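Local coordinates for type III secretion T3S chaperone (Chlamydia trachomatis, PDB 3K29), which probably acts as a YscO-like chaperone of the chlamydial type III secretion apparatus, at residues E145-Q148 with D149-Q153; E131-K134 with E135-E139; E8-L11 with S12-D16. One frame throughout, in Å; residues are numbered along the deposited sequence.

Interaction 1 of 3, residues E145-Q148 with D149-Q153; sequences EKEQ and DEMGQ
K146 reaches two carboxylates on the surface of helix 70-160. Its NZ makes a salt bridge to OE2 of its neighbour E147 at 2.7 Å and a second, long one to OE2 of E150 one turn on, where NZ and OE2 are 3.9 Å apart. CG of K146 lies anti to its backbone N (chi1 160°), and the chain starts out beside E150, both side chains pointing the same way; bends at chi3 and chi4 turn the ammonium toward the two carboxylates. CG of K146 itself comes within 3.5 Å of E150 OE2. The two acids are close as well: OE1 of E147 and OE1 of E150 are 3.9 Å apart with their carboxylate planes turned 56° against each other, a like-charge approach that the lysine probably eases. The CE methyl of selenomethionine M151 lies 3.8 Å from OE1 of E147, a carbon-to-carboxylate contact, as the two side chains slant across each other. Four backbone bonds run below, the shortest from M151 N to E147 O at 2.8 Å. Such bonds from residue i+4 back to i, with K146 and E150 paired at the same spacing and E147 joining their network, are typical of an alpha-helix surface.

Interaction 2 of 3, residues E131-K134 with E135-E139; sequences EWMK and EALKE
A136 sets its methyl CB over one face of the W132 indole, 4.1 Å from the centroid of the six-membered ring and 16° off the ring normal, a CH-pi contact displaced toward the rim. The pair sits where 131-134 meets 135-139, two successive turns of the long alpha-helix 70-160 in this helical hairpin; K134, E135 and A136 lose the most surface there. W132 has CG anti to its backbone N (chi1 163°), which helps to place the indole beside the methyl one turn on. The indole also meets the ring of Y5, at about 55° between planes, and touches V3 and P6, so the N-terminal segment ahead of helix 8-66 is packed against this part of helix 70-160. Beneath the W132-A136 contact, A136 N donates to W132 O at 2.7 Å.

K134 is met by K138 from the next turn: K138 N donates to K134 O at 3.0 Å, and CG of K138 lies 3.6 Å from the same K134 O. The ammonium groups of the two lysines stay apart.

E135 packs its CB over the preceding turn, 3.5 Å from W132 O, and its amide N donates to E131 O. Further out the chain folds at chi2, and the carboxylate is taken up by R142, which also forms a salt bridge with E139; one guanidinium thus joins two acids on successive turns.

On another flank M133 and L137 lie side by side, CG of M133 4.1 Å from CD2 of L137, and that same CD2 presses to 3.0 Å from M133 O, a tight contact.

Interaction 3 of 3, residues E8-L11 with S12-D16; sequences EPVL and SIKKD
V10 and K14 lie side by side one turn apart, pointing the same way, and meet through CG1 of V10 and CD of K14 at 4.1 Å. CG of K14 is anti to its carbonyl carbon (chi1 -76°), which lays the start of the chain over the preceding turn, CG 3.3 Å from V10 O. L11 and K15 meet differently: the extended lysine crosses the leucine at a slant, and its CE passes CG of L11 at 4.1 Å. L11 is the one buried residue here. Its side chain packs on E122 and K129 of helix 70-160, so the aliphatic part of K15 covers part of a leucine that faces the other helix. K14 likewise touches E121 and T125 of that helix. CG1 and CD1 of I13 lie against the carbonyl O of P9, CD1 at 3.4 Å.

The backbone begins its regular bonding here. S12 N donates to E8 O at 2.9 Å, and I13 N donates to P9 O at 3.2 Å. E8 forms a salt bridge with K129, a polar tie to helix 70-160 beside these packing contacts. Proline in the first turn, followed by a buried leucine crossed by the methylenes of K15, fits the opening turns of a helix in an antiparallel helical hairpin.

In the fold
From the N terminus the chain first makes interaction 3, at the start of helix 8-66. It runs down that helix, turns between residues 66 and 70, and returns along helix 70-160, reaching interaction 2 and then interaction 1. Each contact spans adjacent turns of one helix, so none closes a long loop; the three follow in series without nesting or crossing. The centres of interactions 2 and 3 are about 20 Å apart. Interaction 2 is packed by the N-terminal residues ahead of helix 8-66, whereas interaction 3 faces helix 70-160 directly. Interaction 1 lies about 21 Å beyond interaction 2, centre to centre, and about 58 Å from the chain's centre, toward the C-terminal end of the longer helix.

Interaction 1 of 3, residues E145-Q148 with D149-Q153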
ATOM      1  N   GLU A 145      36.812  21.013  29.253  1.00 17.84           N
ATOM      2  CA  GLU A 145      38.081  21.669  28.952  1.00 18.31           C
ATOM      3  C   GLU A 145      38.215  23.029  29.647  1.00 16.94           C
ATOM      4  O   GLU A 145      39.257  23.336  30.222  1.00 15.99           O
ATOM      5  CB  GLU A 145      38.295  21.822  27.421  1.00 17.78           C
ATOM      6  CG  GLU A 145      39.643  22.568  27.119  1.00 23.85           C
ATOM      7  CD  GLU A 145      40.080  22.654  25.634  1.00 28.57           C
ATOM      8  OE1 GLU A 145      40.102  21.621  24.910  1.00 30.25           O
ATOM      9  OE2 GLU A 145      40.465  23.778  25.216  1.00 30.76           O
ATOM     10  N   LYS A 146      37.171  23.861  29.564  1.00 16.65           N
ATOM     11  CA  LYS A 146      37.193  25.188  30.244  1.00 16.78           C
ATOM     12  C   LYS A 146      37.363  25.024  31.762  1.00 16.11           C
ATOM     13  O   LYS A 146      38.128  25.759  32.436  1.00 14.67           O
ATOM     14  CB  LYS A 146      35.883  25.944  29.941  1.00 17.84           C
ATOM     15  CG  LYS A 146      35.540  27.054  30.914  1.00 18.67           C
ATOM     16  CD  LYS A 146      34.335  27.883  30.442  1.00 22.85           C
ATOM     17  CE  LYS A 146      33.022  27.329  30.952  1.00 27.26           C
ATOM     18  NZ  LYS A 146      33.153  26.853  32.370  1.00 33.11           N
ATOM     19  N   GLU A 147      36.673  24.030  32.316  1.00 15.98           N
ATOM     20  CA  GLU A 147      36.748  23.866  33.793  1.00 16.62           C
ATOM     21  C   GLU A 147      38.087  23.281  34.215  1.00 15.15           C
ATOM     22  O   GLU A 147      38.626  23.638  35.255  1.00 14.30           O
ATOM     23  CB  GLU A 147      35.577  23.045  34.333  1.00 15.40           C
ATOM     24  CG  GLU A 147      34.273  23.818  34.325  1.00 21.17           C
ATOM     25  CD  GLU A 147      34.303  25.079  35.196  1.00 23.87           C
ATOM     26  OE1 GLU A 147      35.042  25.117  36.198  1.00 25.40           O
ATOM     27  OE2 GLU A 147      33.550  26.022  34.894  1.00 28.71           O
ATOM     28  N   GLN A 148      38.630  22.379  33.412  1.00 15.13           N
ATOM     29  CA  GLN A 148      40.012  21.906  33.655  1.00 15.64           C
ATOM     30  C   GLN A 148      41.022  23.084  33.674  1.00 15.89           C
ATOM     31  O   GLN A 148      41.928  23.134  34.521  1.00 15.81           O
ATOM     32  CB  GLN A 148      40.415  20.815  32.630  1.00 15.46           C
ATOM     33  CG  GLN A 148      39.787  19.424  32.805  1.00 15.89           C
ATOM     34  CD  GLN A 148      39.911  18.560  31.547  1.00 23.03           C
ATOM     35  OE1 GLN A 148      39.618  19.029  30.445  1.00 26.84           O
ATOM     36  NE2 GLN A 148      40.398  17.315  31.692  1.00 23.45           N
ATOM     37  N   ASP A 149      40.863  24.048  32.763  1.00 17.09           N
ATOM     38  CA  ASP A 149      41.739  25.265  32.755  1.00 18.06           C
ATOM     39  C   ASP A 149      41.545  26.007  34.042  1.00 17.34           C
ATOM     40  O   ASP A 149      42.482  26.397  34.687  1.00 18.48           O
ATOM     41  CB  ASP A 149      41.390  26.222  31.604  1.00 17.52           C
ATOM     42  CG  ASP A 149      41.994  25.789  30.282  1.00 22.14           C
ATOM     43  OD1 ASP A 149      41.429  26.146  29.195  1.00 23.45           O
ATOM     44  OD2 ASP A 149      43.026  25.083  30.318  1.00 22.45           O
ATOM     45  N   GLU A 150      40.296  26.223  34.404  1.00 18.37           N
ATOM     46  CA  GLU A 150      40.022  27.028  35.589  1.00 19.10           C
ATOM     47  C   GLU A 150      40.487  26.351  36.870  1.00 17.80           C
ATOM     48  O   GLU A 150      41.091  26.995  37.691  1.00 16.57           O
ATOM     49  CB  GLU A 150      38.539  27.385  35.676  1.00 19.77           C
ATOM     50  CG  GLU A 150      38.091  28.292  34.508  1.00 22.61           C
ATOM     51  CD  GLU A 150      36.673  28.832  34.698  1.00 29.43           C
ATOM     52  OE1 GLU A 150      36.240  28.860  35.880  1.00 30.94           O
ATOM     53  OE2 GLU A 150      36.001  29.193  33.684  1.00 32.79           O
HETATM   54  N   MSE A 151      40.210  25.057  37.038  1.00 17.55           N
HETATM   55  CA  MSE A 151      40.626  24.362  38.260  1.00 17.38           C
HETATM   56  C   MSE A 151      42.170  24.338  38.321  1.00 16.89           C
HETATM   57  O   MSE A 151      42.771  24.462  39.391  1.00 16.07           O
HETATM   58  CB  MSE A 151      40.105  22.917  38.252  1.00 18.38           C
HETATM   59  CG  MSE A 151      38.616  22.740  38.506  1.00 19.59           C
HETATM   60 SE   MSE A 151      38.001  23.774  40.020  0.60 21.21          SE
HETATM   61  CE  MSE A 151      37.482  25.389  39.134  1.00 20.42           C
ATOM     62  N   GLY A 152      42.788  24.128  37.155  1.00 17.19           N
ATOM     63  CA  GLY A 152      44.254  24.070  37.013  1.00 18.09           C
ATOM     64  C   GLY A 152      44.884  25.359  37.495  1.00 18.77           C
ATOM     65  O   GLY A 152      45.865  25.352  38.253  1.00 18.13           O
ATOM     66  N   GLN A 153      44.288  26.475  37.093  1.00 19.59           N
ATOM     67  CA  GLN A 153      44.711  27.781  37.608  1.00 20.12           C
ATOM     68  C   GLN A 153      44.489  27.932  39.099  1.00 19.37           C
ATOM     69  O   GLN A 153      45.355  28.483  39.791  1.00 18.63           O
ATOM     70  CB  GLN A 153      44.001  28.943  36.899  1.00 21.01           C
ATOM     71  CG  GLN A 153      44.624  29.351  35.577  1.00 24.68           C
ATOM     72  CD  GLN A 153      46.152  29.347  35.593  1.00 29.00           C
ATOM     73  OE1 GLN A 153      46.790  30.169  36.257  1.00 30.28           O
ATOM     74  NE2 GLN A 153      46.748  28.411  34.850  1.00 30.90           N
TER

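Interaction 2 of 3, residues E131-K134 with E135-E139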
ATOM      1  N   GLU A 131      22.601  14.748  14.950  1.00 27.19           N
ATOM      2  CA  GLU A 131      23.385  15.984  14.911  1.00 27.82           C
ATOM      3  C   GLU A 131      23.282  16.786  16.207  1.00 27.71           C
ATOM      4  O   GLU A 131      24.238  17.458  16.574  1.00 28.45           O
ATOM      5  CB  GLU A 131      23.015  16.850  13.718  1.00 28.09           C
ATOM      6  CG  GLU A 131      23.309  16.188  12.397  1.00 29.52           C
ATOM      7  CD  GLU A 131      22.593  16.856  11.263  1.00 34.16           C
ATOM      8  OE1 GLU A 131      21.633  17.614  11.549  1.00 35.27           O
ATOM      9  OE2 GLU A 131      22.985  16.623  10.087  1.00 35.59           O
ATOM     10  N   TRP A 132      22.144  16.711  16.896  1.00 27.56           N
ATOM     11  CA  TRP A 132      22.019  17.327  18.229  1.00 26.82           C
ATOM     12  C   TRP A 132      22.986  16.644  19.200  1.00 26.59           C
ATOM     13  O   TRP A 132      23.729  17.303  19.917  1.00 26.26           O
ATOM     14  CB  TRP A 132      20.594  17.225  18.774  1.00 26.80           C
ATOM     15  CG  TRP A 132      20.548  17.477  20.267  1.00 26.79           C
ATOM     16  CD1 TRP A 132      20.410  18.688  20.892  1.00 24.58           C
ATOM     17  CD2 TRP A 132      20.685  16.490  21.313  1.00 26.20           C
ATOM     18  NE1 TRP A 132      20.467  18.520  22.252  1.00 25.17           N
ATOM     19  CE2 TRP A 132      20.633  17.185  22.543  1.00 27.32           C
ATOM     20  CE3 TRP A 132      20.851  15.082  21.322  1.00 27.60           C
ATOM     21  CZ2 TRP A 132      20.712  16.526  23.785  1.00 28.26           C
ATOM     22  CZ3 TRP A 132      20.966  14.412  22.552  1.00 28.34           C
ATOM     23  CH2 TRP A 132      20.875  15.143  23.773  1.00 30.07           C
HETATM   24  N   MSE A 133      22.970  15.314  19.186  1.00 26.06           N
HETATM   25  CA  MSE A 133      23.741  14.505  20.118  1.00 26.46           C
HETATM   26  C   MSE A 133      25.255  14.715  19.920  1.00 25.38           C
HETATM   27  O   MSE A 133      25.997  14.802  20.893  1.00 24.41           O
HETATM   28  CB  MSE A 133      23.279  13.051  19.991  1.00 26.96           C
HETATM   29  CG  MSE A 133      24.116  11.980  20.621  1.00 32.28           C
HETATM   30 SE   MSE A 133      23.496  10.254  19.899  0.60 47.35          SE
HETATM   31  CE  MSE A 133      24.406  10.210  18.120  1.00 41.47           C
ATOM     32  N   LYS A 134      25.692  14.847  18.666  1.00 24.33           N
ATOM     33  CA  LYS A 134      27.078  15.218  18.352  1.00 24.51           C
ATOM     34  C   LYS A 134      27.467  16.573  18.964  1.00 24.28           C
ATOM     35  O   LYS A 134      28.524  16.690  19.599  1.00 23.56           O
ATOM     36  CB  LYS A 134      27.286  15.250  16.834  1.00 24.53           C
ATOM     37  CG  LYS A 134      28.708  15.539  16.306  1.00 24.81           C
ATOM     38  CD  LYS A 134      28.695  15.398  14.764  1.00 27.16           C
ATOM     39  CE  LYS A 134      30.068  15.579  14.118  1.00 28.28           C
ATOM     40  NZ  LYS A 134      29.971  15.615  12.614  1.00 28.44           N
ATOM     41  N   GLU A 135      26.620  17.581  18.744  1.00 24.30           N
ATOM     42  CA  GLU A 135      26.790  18.907  19.338  1.00 24.71           C
ATOM     43  C   GLU A 135      26.729  18.864  20.859  1.00 24.90           C
ATOM     44  O   GLU A 135      27.492  19.570  21.524  1.00 25.46           O
ATOM     45  CB  GLU A 135      25.757  19.917  18.819  1.00 24.50           C
ATOM     46  CG  GLU A 135      26.328  21.107  18.062  1.00 26.24           C
ATOM     47  CD  GLU A 135      27.675  21.573  18.614  1.00 28.85           C
ATOM     48  OE1 GLU A 135      28.690  20.936  18.279  1.00 32.51           O
ATOM     49  OE2 GLU A 135      27.732  22.559  19.391  1.00 28.00           O
ATOM     50  N   ALA A 136      25.834  18.048  21.419  1.00 24.71           N
ATOM     51  CA  ALA A 136      25.747  17.940  22.897  1.00 24.34           C
ATOM     52  C   ALA A 136      27.079  17.461  23.435  1.00 24.28           C
ATOM     53  O   ALA A 136      27.673  18.061  24.348  1.00 23.17           O
ATOM     54  CB  ALA A 136      24.627  17.011  23.311  1.00 23.83           C
ATOM     55  N   LEU A 137      27.579  16.403  22.811  1.00 24.41           N
ATOM     56  CA  LEU A 137      28.853  15.817  23.178  1.00 25.44           C
ATOM     57  C   LEU A 137      30.025  16.823  23.074  1.00 25.14           C
ATOM     58  O   LEU A 137      30.834  16.924  23.999  1.00 25.50           O
ATOM     59  CB  LEU A 137      29.104  14.533  22.357  1.00 25.45           C
ATOM     60  CG  LEU A 137      28.465  13.222  22.878  1.00 26.72           C
ATOM     61  CD1 LEU A 137      29.291  12.617  24.038  1.00 25.52           C
ATOM     62  CD2 LEU A 137      26.950  13.352  23.279  1.00 26.40           C
ATOM     63  N   LYS A 138      30.101  17.575  21.978  1.00 24.40           N
ATOM     64  CA  LYS A 138      31.132  18.612  21.819  1.00 24.10           C
ATOM     65  C   LYS A 138      31.031  19.747  22.840  1.00 24.10           C
ATOM     66  O   LYS A 138      32.041  20.231  23.339  1.00 24.58           O
ATOM     67  CB  LYS A 138      31.108  19.175  20.407  1.00 23.59           C
ATOM     68  CG  LYS A 138      31.718  18.226  19.395  1.00 24.38           C
ATOM     69  CD  LYS A 138      31.579  18.720  17.958  1.00 23.67           C
ATOM     70  CE  LYS A 138      32.584  19.826  17.653  1.00 23.78           C
ATOM     71  NZ  LYS A 138      32.846  19.911  16.175  1.00 25.26           N
ATOM     72  N   GLU A 139      29.805  20.155  23.141  1.00 23.54           N
ATOM     73  CA  GLU A 139      29.527  21.191  24.116  1.00 23.80           C
ATOM     74  C   GLU A 139      29.979  20.747  25.509  1.00 23.97           C
ATOM     75  O   GLU A 139      30.688  21.504  26.188  1.00 22.45           O
ATOM     76  CB  GLU A 139      28.035  21.527  24.089  1.00 24.15           C
ATOM     77  CG  GLU A 139      27.571  22.619  25.075  1.00 28.61           C
ATOM     78  CD  GLU A 139      28.267  23.959  24.852  1.00 34.40           C
ATOM     79  OE1 GLU A 139      28.551  24.637  25.863  1.00 36.06           O
ATOM     80  OE2 GLU A 139      28.547  24.332  23.678  1.00 35.30           O
TER

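Interaction 3 of 3, residues E8-L11 with S12-D16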
ATOM      1  N   GLU A   8      12.877  14.220  21.370  1.00 20.18           N
ATOM      2  CA  GLU A   8      12.582  12.807  21.530  1.00 20.30           C
ATOM      3  C   GLU A   8      11.079  12.496  21.328  1.00 19.57           C
ATOM      4  O   GLU A   8      10.739  11.520  20.650  1.00 18.69           O
ATOM      5  CB  GLU A   8      13.076  12.286  22.874  1.00 20.27           C
ATOM      6  CG  GLU A   8      13.154  10.782  22.902  1.00 21.95           C
ATOM      7  CD  GLU A   8      14.124  10.214  21.873  1.00 26.09           C
ATOM      8  OE1 GLU A   8      15.006  10.950  21.370  1.00 26.61           O
ATOM      9  OE2 GLU A   8      14.008   9.009  21.572  1.00 29.00           O
ATOM     10  N   PRO A   9      10.179  13.322  21.914  1.00 19.14           N
ATOM     11  CA  PRO A   9       8.753  13.038  21.704  1.00 18.90           C
ATOM     12  C   PRO A   9       8.296  13.062  20.229  1.00 19.46           C
ATOM     13  O   PRO A   9       7.395  12.302  19.864  1.00 19.33           O
ATOM     14  CB  PRO A   9       8.056  14.119  22.504  1.00 18.39           C
ATOM     15  CG  PRO A   9       9.080  14.484  23.614  1.00 19.31           C
ATOM     16  CD  PRO A   9      10.393  14.422  22.885  1.00 19.05           C
ATOM     17  N   VAL A  10       8.887  13.927  19.410  1.00 20.45           N
ATOM     18  CA  VAL A  10       8.580  13.991  17.981  1.00 20.94           C
ATOM     19  C   VAL A  10       9.138  12.722  17.291  1.00 21.47           C
ATOM     20  O   VAL A  10       8.435  12.078  16.523  1.00 22.01           O
ATOM     21  CB  VAL A  10       9.165  15.263  17.339  1.00 21.18           C
ATOM     22  CG1 VAL A  10       9.091  15.198  15.822  1.00 20.90           C
ATOM     23  CG2 VAL A  10       8.450  16.509  17.866  1.00 20.13           C
ATOM     24  N   LEU A  11      10.376  12.332  17.608  1.00 21.64           N
ATOM     25  CA  LEU A  11      10.934  11.122  17.021  1.00 20.93           C
ATOM     26  C   LEU A  11      10.084   9.874  17.361  1.00 21.13           C
ATOM     27  O   LEU A  11       9.727   9.083  16.463  1.00 21.41           O
ATOM     28  CB  LEU A  11      12.390  10.952  17.448  1.00 21.29           C
ATOM     29  CG  LEU A  11      13.247   9.802  16.893  1.00 20.61           C
ATOM     30  CD1 LEU A  11      13.475   9.915  15.381  1.00 21.83           C
ATOM     31  CD2 LEU A  11      14.571   9.789  17.634  1.00 19.83           C
ATOM     32  N   SER A  12       9.731   9.725  18.638  1.00 19.88           N
ATOM     33  CA  SER A  12       8.881   8.632  19.109  1.00 20.47           C
ATOM     34  C   SER A  12       7.609   8.562  18.269  1.00 20.53           C
ATOM     35  O   SER A  12       7.266   7.507  17.708  1.00 18.89           O
ATOM     36  CB  SER A  12       8.541   8.854  20.586  1.00 21.38           C
ATOM     37  OG  SER A  12       8.267   7.632  21.218  1.00 24.85           O
ATOM     38  N   ILE A  13       6.954   9.712  18.123  1.00 20.17           N
ATOM     39  CA  ILE A  13       5.747   9.815  17.298  1.00 20.74           C
ATOM     40  C   ILE A  13       5.956   9.417  15.830  1.00 21.31           C
ATOM     41  O   ILE A  13       5.122   8.724  15.268  1.00 22.35           O
ATOM     42  CB  ILE A  13       5.118  11.207  17.407  1.00 20.47           C
ATOM     43  CG1 ILE A  13       4.425  11.341  18.766  1.00 19.17           C
ATOM     44  CG2 ILE A  13       4.136  11.497  16.218  1.00 19.32           C
ATOM     45  CD1 ILE A  13       4.143  12.756  19.156  1.00 20.17           C
ATOM     46  N   LYS A  14       7.077   9.825  15.246  1.00 21.55           N
ATOM     47  CA  LYS A  14       7.355   9.604  13.835  1.00 21.89           C
ATOM     48  C   LYS A  14       7.647   8.119  13.547  1.00 22.40           C
ATOM     49  O   LYS A  14       7.329   7.598  12.459  1.00 21.57           O
ATOM     50  CB  LYS A  14       8.501  10.487  13.390  1.00 21.70           C
ATOM     51  CG  LYS A  14       8.051  11.945  13.209  1.00 23.88           C
ATOM     52  CD  LYS A  14       9.130  12.729  12.493  1.00 26.68           C
ATOM     53  CE  LYS A  14       8.569  13.806  11.552  1.00 30.93           C
ATOM     54  NZ  LYS A  14       7.257  14.415  11.949  1.00 31.75           N
ATOM     55  N   LYS A  15       8.230   7.448  14.539  1.00 22.00           N
ATOM     56  CA  LYS A  15       8.392   6.004  14.511  1.00 22.20           C
ATOM     57  C   LYS A  15       7.014   5.336  14.510  1.00 23.01           C
ATOM     58  O   LYS A  15       6.760   4.441  13.689  1.00 22.74           O
ATOM     59  CB  LYS A  15       9.265   5.531  15.669  1.00 22.40           C
ATOM     60  CG  LYS A  15      10.739   5.923  15.481  1.00 22.15           C
ATOM     61  CD  LYS A  15      11.627   5.609  16.705  1.00 21.35           C
ATOM     62  CE  LYS A  15      13.085   5.781  16.305  1.00 20.84           C
ATOM     63  NZ  LYS A  15      14.107   5.207  17.233  1.00 24.82           N
ATOM     64  N   ASP A  16       6.114   5.802  15.384  1.00 23.01           N
ATOM     65  CA  ASP A  16       4.748   5.293  15.419  1.00 23.60           C
ATOM     66  C   ASP A  16       3.993   5.463  14.099  1.00 23.65           C
ATOM     67  O   ASP A  16       3.231   4.574  13.717  1.00 22.83           O
ATOM     68  CB  ASP A  16       3.954   5.920  16.561  1.00 23.33           C
ATOM     69  CG  ASP A  16       4.380   5.383  17.930  1.00 27.16           C
ATOM     70  OD1 ASP A  16       5.162   4.389  17.990  1.00 28.72           O
ATOM     71  OD2 ASP A  16       3.921   5.946  18.952  1.00 29.73           O
TER